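PDB 4FC4: nitrite transporter NirC from Salmonella enterica subsp. enterica serovar Typhimurium, which carries nitrite across the cytoplasmic membrane, in uptake and in export, as a five-subunit channel of the formate/nitrite transporter (FNT) family. Local coordinates for residues T3-K8 with A171-G176; V72-S77 with A178-I183; V164-W169 with V239-G244. All coordinates share one frame; numbering follows the deposited sequence.

From the N terminus, helix 3-22 comes first and pairs with the end of helix 150-172: contact 1 closes a loop of more than 160 residues. Within that loop, segment 72-77, where helix 67-75 ends, starts contact 2, which closes on helix 177-192. Contact 3 begins on helix 150-172 and closes last, on helix 219-248. None nests inside another; each pair crosses. Contacts 1 and 3 both use helix 150-172, and contact 2 lies against it, through helix 67-75 on one hand and helix 177-192, the next helix in the chain, on the other. All three contacts border a second subunit.

Contact 1 (T3-K8 with A171-G176); sequences TDTINK and AIRTEG
Thr5 meets Ile172 and Arg173 in a small mixed contact, part polar and part apolar, that docks the first turns of the N-terminal helix 3-22 on the end of helix 150-172, where the chain leaves the helix for the turn into helix 177-192. One threonine serves both halves. With chi1 at -50° its OG1 lies beside the backbone N and its CG2 points anti to that N, so the hydroxyl turns to Arg173 while the methyl rests on Ile172, CG2 to CG2 at 3.8 Å. The beta-branch of Ile172 suits this place, since it offers a methyl close to its own backbone. Arg173 NH1 donates a hydrogen bond to Thr5 OG1 at 3.0 Å, along a line that is bent (143° at the hydrogen) and tilted from the guanidinium plane. The two side chains cross at about a right angle. Chi1 of the arginine brings Arg173 CG to 3.3 Å from Thr5 OG1, and the bend at chi3 (58°) turns the guanidinium back until NH1 reaches the same oxygen. A second donor, NE, binds the carbonyl of Ile74 in the second subunit; the pair of bonds limits how the group can turn. A long, many-armed donor suits a place where a helix of its own chain and a carbonyl of a neighbour must be reached together. At the exposed margin, Lys8 CD skirts Ile172 CG2 at 4.3 Å. Around this joint, Trp169, one turn back along helix 150-172, packs against Thr5 and Ile6; Phe2 touches Arg173. Helix 80-93 closes another flank, with Phe86 against Ile172 and Leu89 against Ile6.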
loop_
_atom_site.group_PDB
_atom_site.type_symbol
_atom_site.label_atom_id
_atom_site.label_comp_id
_atom_site.label_asym_id
_atom_site.label_seq_id
_atom_site.Cartn_x
_atom_site.Cartn_y
_atom_site.Cartn_z
ATOM N N THR B 3 26.196 10.473 -11.389
ATOM C CA THR B 3 27.492 9.795 -11.617
ATOM C C THR B 3 27.552 8.397 -10.991
ATOM O O THR B 3 27.890 7.443 -11.665
ATOM C CB THR B 3 28.705 10.644 -11.109
ATOM O OG1 THR B 3 28.789 11.868 -11.846
ATOM C CG2 THR B 3 30.041 9.897 -11.229
ATOM N N ASP B 4 27.236 8.263 -9.713
ATOM C CA ASP B 4 27.054 6.933 -9.142
ATOM C C ASP B 4 26.127 5.997 -9.874
ATOM O O ASP B 4 26.473 4.847 -10.018
ATOM C CB ASP B 4 26.680 7.001 -7.675
ATOM C CG ASP B 4 27.722 7.758 -6.875
ATOM O OD1 ASP B 4 28.948 7.488 -7.065
ATOM O OD2 ASP B 4 27.328 8.647 -6.089
ATOM N N THR B 5 24.973 6.457 -10.355
ATOM C CA THR B 5 24.019 5.548 -11.021
ATOM C C THR B 5 24.579 5.068 -12.326
ATOM O O THR B 5 24.499 3.873 -12.660
ATOM C CB THR B 5 22.673 6.225 -11.288
ATOM O OG1 THR B 5 22.236 6.831 -10.081
ATOM C CG2 THR B 5 21.609 5.225 -11.715
ATOM N N ILE B 6 25.146 6.016 -13.061
ATOM C CA ILE B 6 25.799 5.730 -14.298
ATOM C C ILE B 6 26.920 4.710 -14.111
ATOM O O ILE B 6 26.961 3.713 -14.835
ATOM C CB ILE B 6 26.245 7.027 -14.994
ATOM C CG1 ILE B 6 25.017 7.675 -15.660
ATOM C CG2 ILE B 6 27.326 6.777 -16.053
ATOM C CD1 ILE B 6 25.194 9.170 -15.772
ATOM N N ASN B 7 27.773 4.901 -13.113
ATOM C CA ASN B 7 28.851 3.917 -12.859
ATOM C C ASN B 7 28.353 2.543 -12.500
ATOM O O ASN B 7 28.927 1.570 -12.958
ATOM C CB ASN B 7 29.869 4.399 -11.837
ATOM C CG ASN B 7 30.698 5.558 -12.357
ATOM O OD1 ASN B 7 31.127 6.408 -11.584
ATOM N ND2 ASN B 7 30.894 5.622 -13.675
ATOM N N LYS B 8 27.286 2.464 -11.701
ATOM C CA LYS B 8 26.583 1.207 -11.489
ATOM C C LYS B 8 26.060 0.528 -12.766
ATOM O O LYS B 8 26.235 -0.686 -12.935
ATOM C CB LYS B 8 25.463 1.397 -10.477
ATOM C CG LYS B 8 25.889 1.219 -9.027
ATOM C CD LYS B 8 25.264 2.275 -8.112
ATOM C CE LYS B 8 24.642 1.636 -6.883
ATOM N NZ LYS B 8 24.089 2.743 -6.064
ATOM N N ALA B 171 14.859 2.192 -9.488
ATOM C CA ALA B 171 15.193 1.048 -8.621
ATOM C C ALA B 171 16.664 1.064 -8.240
ATOM O O ALA B 171 16.991 0.879 -7.068
ATOM C CB ALA B 171 14.821 -0.263 -9.285
ATOM N N ILE B 172 17.552 1.365 -9.197
ATOM C CA ILE B 172 18.972 1.450 -8.855
ATOM C C ILE B 172 19.267 2.538 -7.829
ATOM O O ILE B 172 20.155 2.363 -6.985
ATOM C CB ILE B 172 19.865 1.595 -10.082
ATOM C CG1 ILE B 172 19.944 0.262 -10.804
ATOM C CG2 ILE B 172 21.279 2.009 -9.686
ATOM C CD1 ILE B 172 20.555 0.377 -12.181
ATOM N N ARG B 173 18.500 3.638 -7.882
ATOM C CA ARG B 173 18.706 4.839 -7.046
ATOM C C ARG B 173 18.006 4.829 -5.675
ATOM O O ARG B 173 18.129 5.780 -4.893
ATOM C CB ARG B 173 18.247 6.033 -7.853
ATOM C CG ARG B 173 19.176 6.247 -9.049
ATOM C CD ARG B 173 18.587 7.222 -10.044
ATOM N NE ARG B 173 18.300 8.530 -9.453
ATOM C CZ ARG B 173 19.209 9.487 -9.283
ATOM N NH1 ARG B 173 20.443 9.259 -9.651
ATOM N NH2 ARG B 173 18.876 10.667 -8.740
ATOM N N THR B 174 17.262 3.768 -5.415
ATOM C CA THR B 174 16.516 3.580 -4.149
ATOM C C THR B 174 16.804 2.215 -3.501
ATOM O O THR B 174 17.439 1.336 -4.096
ATOM C CB THR B 174 14.969 3.747 -4.359
ATOM O OG1 THR B 174 14.484 2.864 -5.401
ATOM C CG2 THR B 174 14.649 5.226 -4.732
ATOM N N GLU B 175 16.284 2.049 -2.302
ATOM C CA GLU B 175 16.476 0.850 -1.465
ATOM C C GLU B 175 15.141 0.154 -1.117
ATOM O O GLU B 175 14.065 0.754 -1.152
ATOM C CB GLU B 175 17.206 1.284 -0.185
ATOM C CG GLU B 175 18.637 0.759 0.045
ATOM C CD GLU B 175 19.453 0.449 -1.220
ATOM O OE1 GLU B 175 20.258 1.315 -1.606
ATOM O OE2 GLU B 175 19.317 -0.659 -1.807
ATOM N N GLY B 176 15.203 -1.133 -0.819
ATOM C CA GLY B 176 14.101 -1.852 -0.219
ATOM C C GLY B 176 12.804 -1.693 -0.932
ATOM O O GLY B 176 12.751 -1.925 -2.137
#

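Contact 2 (V72-S77 with A178-I183); sequences VIIAGS and AKFLAI
Ile73 and Ile183 reach for each other tip to tip, their CD1 methyls 3.5 Å apart, where two half-length helices of the FNT fold face one another: helix 67-75, which breaks before resuming as helix 80-93, and helix 177-192, followed after another break by helix 198-209. Beside them Ile74 crosses Phe180 at about a right angle. Its CG1 lies beside the backbone N (chi1 -54°) and its CG2 anti to that N, which turns both branches to the ring: Ile74 CD1 comes obliquely to 3.9 Å from Phe180 CE1, and CG2 nears CZ. Branched, flexible-ended isoleucines can fill the gap between backbones that stay 8.8 Å apart from Ile74 CA to Phe180 CA. Lys179 CD passes Ile74 CD1 at 4.2 Å, while the lysine ammonium binds the carbonyls of Thr174 and Ala171 at the end of the preceding helix. Farther out, Ile168 backs Ile73, and Phe180 leans on Ala178 of the third subunit. Gly76, the first residue past helix 67-75, has a positive phi, at which a side chain would press on the preceding carbonyl oxygen. Just beyond, Ser77 OG donates to Val72 O at 3.1 Å, meeting a lone pair within the plane of that carbonyl.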
loop_
_atom_site.group_PDB
_atom_site.type_symbol
_atom_site.label_atom_id
_atom_site.label_comp_id
_atom_site.label_asym_id
_atom_site.label_seq_id
_atom_site.Cartn_x
_atom_site.Cartn_y
_atom_site.Cartn_z
ATOM N N VAL B 72 11.954 -9.812 -12.649
ATOM C CA VAL B 72 13.180 -9.568 -13.403
ATOM C C VAL B 72 14.267 -8.914 -12.527
ATOM O O VAL B 72 15.409 -9.370 -12.527
ATOM C CB VAL B 72 12.881 -8.712 -14.689
ATOM C CG1 VAL B 72 14.178 -8.247 -15.369
ATOM C CG2 VAL B 72 12.057 -9.526 -15.693
ATOM N N ILE B 73 13.902 -7.924 -11.688
ATOM C CA ILE B 73 14.950 -7.123 -11.028
ATOM C C ILE B 73 15.381 -7.724 -9.690
ATOM O O ILE B 73 16.562 -7.775 -9.353
ATOM C CB ILE B 73 14.515 -5.655 -10.833
ATOM C CG1 ILE B 73 14.319 -4.930 -12.191
ATOM C CG2 ILE B 73 15.494 -4.912 -9.946
ATOM C CD1 ILE B 73 13.740 -3.530 -12.023
ATOM N N ILE B 74 14.407 -8.231 -8.956
ATOM C CA ILE B 74 14.594 -8.622 -7.580
ATOM C C ILE B 74 14.964 -10.096 -7.509
ATOM O O ILE B 74 15.846 -10.429 -6.774
ATOM C CB ILE B 74 13.356 -8.337 -6.766
ATOM C CG1 ILE B 74 13.002 -6.851 -6.962
ATOM C CG2 ILE B 74 13.546 -8.749 -5.278
ATOM C CD1 ILE B 74 13.770 -5.870 -6.044
ATOM N N ALA B 75 14.328 -10.965 -8.285
ATOM C CA ALA B 75 14.793 -12.351 -8.351
ATOM C C ALA B 75 16.140 -12.428 -9.086
ATOM O O ALA B 75 16.979 -13.232 -8.699
ATOM C CB ALA B 75 13.757 -13.290 -8.993
ATOM N N GLY B 76 16.328 -11.632 -10.149
ATOM C CA GLY B 76 17.586 -11.632 -10.914
ATOM C C GLY B 76 17.372 -12.367 -12.205
ATOM O O GLY B 76 16.825 -13.477 -12.189
ATOM N N SER B 77 17.703 -11.717 -13.332
ATOM C CA SER B 77 17.614 -12.275 -14.703
ATOM C C SER B 77 18.256 -11.301 -15.731
ATOM O O SER B 77 18.749 -10.265 -15.363
ATOM C CB SER B 77 16.154 -12.500 -15.035
ATOM O OG SER B 77 15.484 -11.257 -15.006
ATOM N N ALA B 178 11.130 0.795 -2.023
ATOM C CA ALA B 178 10.907 1.872 -2.905
ATOM C C ALA B 178 11.192 1.315 -4.300
ATOM O O ALA B 178 10.593 1.764 -5.271
ATOM C CB ALA B 178 11.832 3.023 -2.523
ATOM N N LYS B 179 12.052 0.305 -4.399
ATOM C CA LYS B 179 12.273 -0.314 -5.695
ATOM C C LYS B 179 10.944 -0.817 -6.265
ATOM O O LYS B 179 10.699 -0.652 -7.464
ATOM C CB LYS B 179 13.260 -1.492 -5.621
ATOM C CG LYS B 179 14.671 -1.071 -5.342
ATOM C CD LYS B 179 15.426 -2.209 -4.688
ATOM C CE LYS B 179 16.726 -2.541 -5.411
ATOM N NZ LYS B 179 17.779 -1.505 -5.141
ATOM N N PHE B 180 10.117 -1.433 -5.405
ATOM C CA PHE B 180 8.914 -2.136 -5.835
ATOM C C PHE B 180 7.858 -1.137 -6.307
ATOM O O PHE B 180 7.215 -1.351 -7.324
ATOM C CB PHE B 180 8.337 -2.953 -4.709
ATOM C CG PHE B 180 9.084 -4.245 -4.375
ATOM C CD1 PHE B 180 10.317 -4.225 -3.690
ATOM C CD2 PHE B 180 8.465 -5.470 -4.583
ATOM C CE1 PHE B 180 10.975 -5.393 -3.319
ATOM C CE2 PHE B 180 9.111 -6.645 -4.232
ATOM C CZ PHE B 180 10.367 -6.624 -3.592
ATOM N N LEU B 181 7.701 -0.051 -5.550
ATOM C CA LEU B 181 6.890 1.086 -5.937
ATOM C C LEU B 181 7.313 1.758 -7.228
ATOM O O LEU B 181 6.427 2.119 -8.076
ATOM C CB LEU B 181 6.832 2.098 -4.814
ATOM C CG LEU B 181 5.639 1.847 -3.895
ATOM C CD1 LEU B 181 5.413 0.389 -3.552
ATOM C CD2 LEU B 181 5.653 2.715 -2.639
ATOM N N ALA B 182 8.627 1.952 -7.415
ATOM C CA ALA B 182 9.090 2.595 -8.691
ATOM C C ALA B 182 8.645 1.766 -9.867
ATOM O O ALA B 182 8.115 2.276 -10.863
ATOM C CB ALA B 182 10.606 2.763 -8.714
ATOM N N ILE B 183 8.893 0.463 -9.747
ATOM C CA ILE B 183 8.539 -0.538 -10.754
ATOM C C ILE B 183 6.993 -0.578 -10.976
ATOM O O ILE B 183 6.509 -0.461 -12.091
ATOM C CB ILE B 183 9.076 -1.935 -10.334
ATOM C CG1 ILE B 183 10.632 -1.949 -10.285
ATOM C CG2 ILE B 183 8.502 -2.988 -11.284
ATOM C CD1 ILE B 183 11.239 -3.216 -9.615
#

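Contact 3 (V164-W169 with V239-G244); sequences VCLAIW and VFMGLG
Three successive turns of the same sense, chi1 to chi3 of Met241 all within two degrees of -70°, curl this side chain into a hook whose sulfur and methyl come to rest on helix 150-172. There Trp169 takes the contrasting course: its CG stands anti to the backbone N (chi1 -174°), and CB together with the near end of the indole, CG and CD2, receives the methyl, which approaches obliquely. The hook touches three residues in order. Met241 CG lies against Cys165 CB at 3.8 Å, a close approach that the small cysteine permits. SD meets Leu166 CD2 at 3.6 Å, the branched leucine offering its CG as well and crossing the methionine at about a right angle. Finally, Met241 CE ends 3.6 Å from Trp169 CB. That methyl also sits 3.5 Å from Cys165 O, a carbonyl already engaged by the Trp169 amide within its helix. Unbranched and pliable, methionine can follow the groove between segments 164-169 and 239-244, whose axes approach to 10.3 Å. Met85 of helix 80-93 also packs on Met241, and Tyr37 of the second subunit covers both Leu166 and Met241. Trp169 stacks on Tyr245 of its own chain, and its NE1 binds the carbonyl of Ala75 of the second subunit, which satisfies the one polar atom of a buried ring. The two segments run 39° apart in direction, and their predicted membrane-spanning helices pack side by side within the aquaporin-like FNT fold, along a wall where one subunit of the pentamer meets the next.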
loop_
_atom_site.group_PDB
_atom_site.type_symbol
_atom_site.label_atom_id
_atom_site.label_comp_id
_atom_site.label_asym_id
_atom_site.label_seq_id
_atom_site.Cartn_x
_atom_site.Cartn_y
_atom_site.Cartn_z
ATOM N N VAL B 164 9.921 1.654 -18.703
ATOM C CA VAL B 164 10.527 0.470 -18.096
ATOM C C VAL B 164 12.008 0.735 -17.663
ATOM O O VAL B 164 12.387 0.387 -16.520
ATOM C CB VAL B 164 10.391 -0.764 -19.020
ATOM C CG1 VAL B 164 11.027 -1.997 -18.359
ATOM C CG2 VAL B 164 8.932 -0.953 -19.369
ATOM N N CYS B 165 12.818 1.336 -18.555
ATOM C CA CYS B 165 14.121 1.863 -18.132
ATOM C C CYS B 165 14.051 2.892 -17.006
ATOM O O CYS B 165 14.950 2.945 -16.171
ATOM C CB CYS B 165 14.896 2.427 -19.295
ATOM S SG CYS B 165 15.503 1.075 -20.320
ATOM N N LEU B 166 13.005 3.718 -16.966
ATOM C CA LEU B 166 12.851 4.623 -15.845
ATOM C C LEU B 166 12.672 3.839 -14.527
ATOM O O LEU B 166 13.219 4.233 -13.491
ATOM C CB LEU B 166 11.714 5.628 -16.077
ATOM C CG LEU B 166 12.233 6.834 -16.897
ATOM C CD1 LEU B 166 11.106 7.545 -17.662
ATOM C CD2 LEU B 166 13.040 7.806 -16.039
ATOM N N ALA B 167 11.953 2.706 -14.578
ATOM C CA ALA B 167 11.739 1.873 -13.416
ATOM C C ALA B 167 13.084 1.266 -13.003
ATOM O O ALA B 167 13.448 1.259 -11.833
ATOM C CB ALA B 167 10.718 0.797 -13.743
ATOM N N ILE B 168 13.864 0.818 -13.977
ATOM C CA ILE B 168 15.148 0.195 -13.653
ATOM C C ILE B 168 16.104 1.175 -12.997
ATOM O O ILE B 168 16.737 0.872 -11.969
ATOM C CB ILE B 168 15.775 -0.410 -14.906
ATOM C CG1 ILE B 168 14.886 -1.589 -15.379
ATOM C CG2 ILE B 168 17.182 -0.789 -14.584
ATOM C CD1 ILE B 168 15.211 -2.065 -16.765
ATOM N N TRP B 169 16.152 2.366 -13.587
ATOM C CA TRP B 169 16.884 3.524 -13.111
ATOM C C TRP B 169 16.510 3.880 -11.695
ATOM O O TRP B 169 17.387 3.953 -10.807
ATOM C CB TRP B 169 16.556 4.686 -14.032
ATOM C CG TRP B 169 17.335 5.963 -13.785
ATOM C CD1 TRP B 169 16.883 7.122 -13.169
ATOM C CD2 TRP B 169 18.724 6.244 -14.170
ATOM N NE1 TRP B 169 17.876 8.072 -13.132
ATOM C CE2 TRP B 169 19.005 7.608 -13.715
ATOM C CE3 TRP B 169 19.731 5.519 -14.812
ATOM C CZ2 TRP B 169 20.249 8.205 -13.898
ATOM C CZ3 TRP B 169 20.974 6.120 -14.994
ATOM C CH2 TRP B 169 21.236 7.435 -14.553
ATOM N N VAL B 239 18.945 6.126 -26.103
ATOM C CA VAL B 239 19.039 7.584 -26.313
ATOM C C VAL B 239 18.395 8.375 -25.182
ATOM O O VAL B 239 19.065 9.185 -24.529
ATOM C CB VAL B 239 18.488 8.047 -27.688
ATOM C CG1 VAL B 239 18.550 9.562 -27.805
ATOM C CG2 VAL B 239 19.264 7.437 -28.847
ATOM N N PHE B 240 17.103 8.145 -24.938
ATOM C CA PHE B 240 16.404 8.959 -23.930
ATOM C C PHE B 240 16.968 8.683 -22.555
ATOM O O PHE B 240 17.028 9.601 -21.748
ATOM C CB PHE B 240 14.889 8.742 -23.867
ATOM C CG PHE B 240 14.176 8.882 -25.164
ATOM C CD1 PHE B 240 14.750 9.537 -26.269
ATOM C CD2 PHE B 240 12.869 8.382 -25.282
ATOM C CE1 PHE B 240 14.048 9.656 -27.472
ATOM C CE2 PHE B 240 12.168 8.504 -26.480
ATOM C CZ PHE B 240 12.743 9.140 -27.576
ATOM N N MET B 241 17.353 7.437 -22.275
ATOM C CA MET B 241 17.849 7.114 -20.948
ATOM C C MET B 241 19.367 7.072 -20.923
ATOM O O MET B 241 19.992 7.872 -20.222
ATOM C CB MET B 241 17.193 5.854 -20.343
ATOM C CG MET B 241 15.716 6.027 -19.993
ATOM S SD MET B 241 15.405 7.118 -18.603
ATOM C CE MET B 241 16.086 6.120 -17.264
ATOM N N GLY B 242 19.967 6.191 -21.703
ATOM C CA GLY B 242 21.432 6.093 -21.737
ATOM C C GLY B 242 22.094 7.415 -22.064
ATOM O O GLY B 242 22.880 7.989 -21.260
ATOM N N LEU B 243 21.785 7.923 -23.247
ATOM C CA LEU B 243 22.457 9.118 -23.699
ATOM C C LEU B 243 21.893 10.322 -22.972
ATOM O O LEU B 243 22.634 11.214 -22.618
ATOM C CB LEU B 243 22.346 9.255 -25.208
ATOM C CG LEU B 243 23.594 9.003 -26.035
ATOM C CD1 LEU B 243 24.362 7.786 -25.557
ATOM C CD2 LEU B 243 23.251 8.920 -27.525
ATOM N N GLY B 244 20.583 10.319 -22.714
ATOM C CA GLY B 244 19.957 11.360 -21.871
ATOM C C GLY B 244 20.695 11.631 -20.569
ATOM O O GLY B 244 21.143 12.750 -20.307
#